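Putative iron binding protein (Bordetella pertussis Tohama I, PDB 2OWT) probably binds ferric iron outside the cytoplasmic membrane as the solute-binding component of a bacterial iron uptake system. Local coordinates at residues Tyr11-Pro16 and Val37-Gly42. Numbering follows the deposited sequence.
With CO3 (carbonate ion), chain C.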
loop_
_atom_site.group_PDB
_atom_site.type_symbol
_atom_site.label_atom_id
_atom_site.label_comp_id
_atom_site.label_asym_id
_atom_site.label_seq_id
_atom_site.Cartn_x
_atom_site.Cartn_y
_atom_site.Cartn_z
ATOM N N TYR A 11 11.919 11.346 -1.348
ATOM C CA TYR A 11 12.388 9.976 -1.506
ATOM C C TYR A 11 11.192 9.051 -1.286
ATOM O O TYR A 11 10.516 9.131 -0.254
ATOM C CB TYR A 11 13.457 9.663 -0.461
ATOM C CG TYR A 11 14.821 10.266 -0.705
ATOM C CD1 TYR A 11 14.970 11.599 -1.113
ATOM C CD2 TYR A 11 15.971 9.510 -0.478
ATOM C CE1 TYR A 11 16.220 12.152 -1.320
ATOM C CE2 TYR A 11 17.231 10.052 -0.674
ATOM C CZ TYR A 11 17.348 11.370 -1.096
ATOM O OH TYR A 11 18.598 11.891 -1.287
ATOM N N THR A 12 10.931 8.168 -2.241
ATOM C CA THR A 12 9.775 7.289 -2.117
ATOM C C THR A 12 9.902 5.927 -2.819
ATOM O O THR A 12 10.672 5.758 -3.772
ATOM C CB THR A 12 8.465 7.995 -2.567
ATOM O OG1 THR A 12 7.346 7.151 -2.259
ATOM C CG2 THR A 12 8.479 8.303 -4.066
ATOM N N THR A 13 9.139 4.967 -2.315
ATOM C CA THR A 13 9.044 3.653 -2.917
ATOM C C THR A 13 7.841 3.601 -3.851
ATOM O O THR A 13 7.556 2.556 -4.450
ATOM C CB THR A 13 8.874 2.564 -1.857
ATOM O OG1 THR A 13 7.904 3.000 -0.893
ATOM C CG2 THR A 13 10.203 2.256 -1.170
ATOM N N ARG A 14 7.143 4.734 -3.978
ATOM C CA ARG A 14 5.957 4.796 -4.814
ATOM C C ARG A 14 6.250 4.639 -6.300
ATOM O O ARG A 14 7.324 4.993 -6.791
ATOM C CB ARG A 14 5.146 6.066 -4.563
ATOM C CG ARG A 14 4.471 6.102 -3.200
ATOM C CD ARG A 14 3.100 6.721 -3.270
ATOM N NE ARG A 14 2.181 5.836 -3.980
ATOM C CZ ARG A 14 0.855 5.952 -3.971
ATOM N NH1 ARG A 14 0.254 6.921 -3.277
ATOM N NH2 ARG A 14 0.127 5.080 -4.659
ATOM N N GLU A 15 5.273 4.105 -7.014
ATOM C CA GLU A 15 5.317 4.120 -8.457
ATOM C C GLU A 15 5.258 5.592 -8.916
ATOM O O GLU A 15 4.391 6.352 -8.449
ATOM C CB GLU A 15 4.135 3.325 -8.989
ATOM C CG GLU A 15 4.458 2.429 -10.146
ATOM C CD GLU A 15 3.370 1.399 -10.371
ATOM O OE1 GLU A 15 2.252 1.804 -10.731
ATOM O OE2 GLU A 15 3.629 0.188 -10.176
ATOM N N PRO A 16 6.210 6.014 -9.778
ATOM C CA PRO A 16 6.224 7.371 -10.335
ATOM C C PRO A 16 4.888 7.836 -10.937
ATOM O O PRO A 16 4.455 8.944 -10.648
ATOM C CB PRO A 16 7.313 7.302 -11.415
ATOM C CG PRO A 16 8.222 6.208 -10.971
ATOM C CD PRO A 16 7.357 5.212 -10.245
ATOM N N VAL A 37 13.466 11.177 -5.774
ATOM C CA VAL A 37 14.287 9.972 -5.806
ATOM C C VAL A 37 13.364 8.791 -5.561
ATOM O O VAL A 37 12.777 8.667 -4.491
ATOM C CB VAL A 37 15.438 9.993 -4.759
ATOM C CG1 VAL A 37 16.145 8.663 -4.724
ATOM C CG2 VAL A 37 16.439 11.108 -5.048
ATOM N N PHE A 38 13.220 7.946 -6.574
ATOM C CA PHE A 38 12.428 6.736 -6.474
ATOM C C PHE A 38 13.346 5.555 -6.224
ATOM O O PHE A 38 14.454 5.479 -6.761
ATOM C CB PHE A 38 11.600 6.510 -7.743
ATOM C CG PHE A 38 10.599 7.589 -8.010
ATOM C CD1 PHE A 38 10.936 8.704 -8.774
ATOM C CD2 PHE A 38 9.318 7.502 -7.495
ATOM C CE1 PHE A 38 9.991 9.714 -9.027
ATOM C CE2 PHE A 38 8.380 8.483 -7.733
ATOM C CZ PHE A 38 8.707 9.595 -8.505
ATOM N N VAL A 39 12.861 4.622 -5.422
ATOM C CA VAL A 39 13.674 3.550 -4.892
ATOM C C VAL A 39 12.791 2.303 -4.896
ATOM O O VAL A 39 11.599 2.405 -4.629
ATOM C CB VAL A 39 14.195 3.996 -3.475
ATOM C CG1 VAL A 39 13.669 3.138 -2.337
ATOM C CG2 VAL A 39 15.698 4.149 -3.452
ATOM N N LYS A 40 13.344 1.138 -5.250
ATOM C CA LYS A 40 12.556 -0.099 -5.205
ATOM C C LYS A 40 12.286 -0.469 -3.756
ATOM O O LYS A 40 11.214 -0.954 -3.424
ATOM C CB LYS A 40 13.244 -1.284 -5.902
ATOM C CG LYS A 40 13.787 -1.038 -7.315
ATOM C CD LYS A 40 12.717 -0.576 -8.303
ATOM C CE LYS A 40 13.339 0.310 -9.395
ATOM N NZ LYS A 40 14.134 -0.457 -10.408
ATOM N N ASP A 41 13.278 -0.216 -2.911
ATOM C CA ASP A 41 13.303 -0.632 -1.514
ATOM C C ASP A 41 14.562 -0.017 -0.896
ATOM O O ASP A 41 15.301 0.693 -1.586
ATOM C CB ASP A 41 13.365 -2.164 -1.422
ATOM C CG ASP A 41 14.584 -2.743 -2.122
ATOM O OD1 ASP A 41 14.488 -3.855 -2.687
ATOM O OD2 ASP A 41 15.649 -2.093 -2.105
ATOM N N GLY A 42 14.824 -0.323 0.379
ATOM C CA GLY A 42 16.044 0.116 1.058
ATOM C C GLY A 42 16.096 1.599 1.353
ATOM O O GLY A 42 17.162 2.215 1.369
HETATM C C CO3 C . 2.455 2.326 -5.415
HETATM O O1 CO3 C . 3.140 1.353 -5.926
HETATM O O2 CO3 C . 1.295 2.061 -4.912
HETATM O O3 CO3 C . 2.913 3.540 -5.395
#
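With chi1 of -62° Phe38 carries its ring back beside its own backbone N, and Thr12, whose OG1 lies anti to its backbone N (chi1 -172°), brings methyl CG2 alongside the ring, 3.6 Å from Phe38 CD2. Pro16 lies over one face of the ring, its CG 3.9 Å from the ring centroid in a CH-pi contact, while the carbonyl oxygen of Arg14 meets the ring edge near its plane. On the other side of the sheet Val37 sets CB over the centre of the Tyr11 ring, and Tyr11 OH reaches on to Glu50. The backbones pair in parallel register: Thr12 N donates to Val37 O at 3.0 Å, and Val39 N to Thr12 O in a more bent bond (137°). The pairing joins the C-terminal ends of strands 7-12 and 33-38, linked through helix 20-30 in a beta-alpha-beta unit of the periplasmic binding protein fold, and runs on to Val39 just past the second. At the end of strand 7-12, Thr12 OG1 accepts from Arg14 N (3.0 Å), closing an ST turn, and is also bonded to Met60 O. The chain then offers the Arg14 side chain, about 5 Å from the bound ferric ion, and the backbone N of Glu15 to a carbonate: Arg14 NE donates almost straight to carbonate O3 at 2.8 Å, in the guanidinium plane, and Glu15 N grips the same oxygen at 2.9 Å. Arg105 also bonds the anion, whose charge probably offsets that of the two arginines.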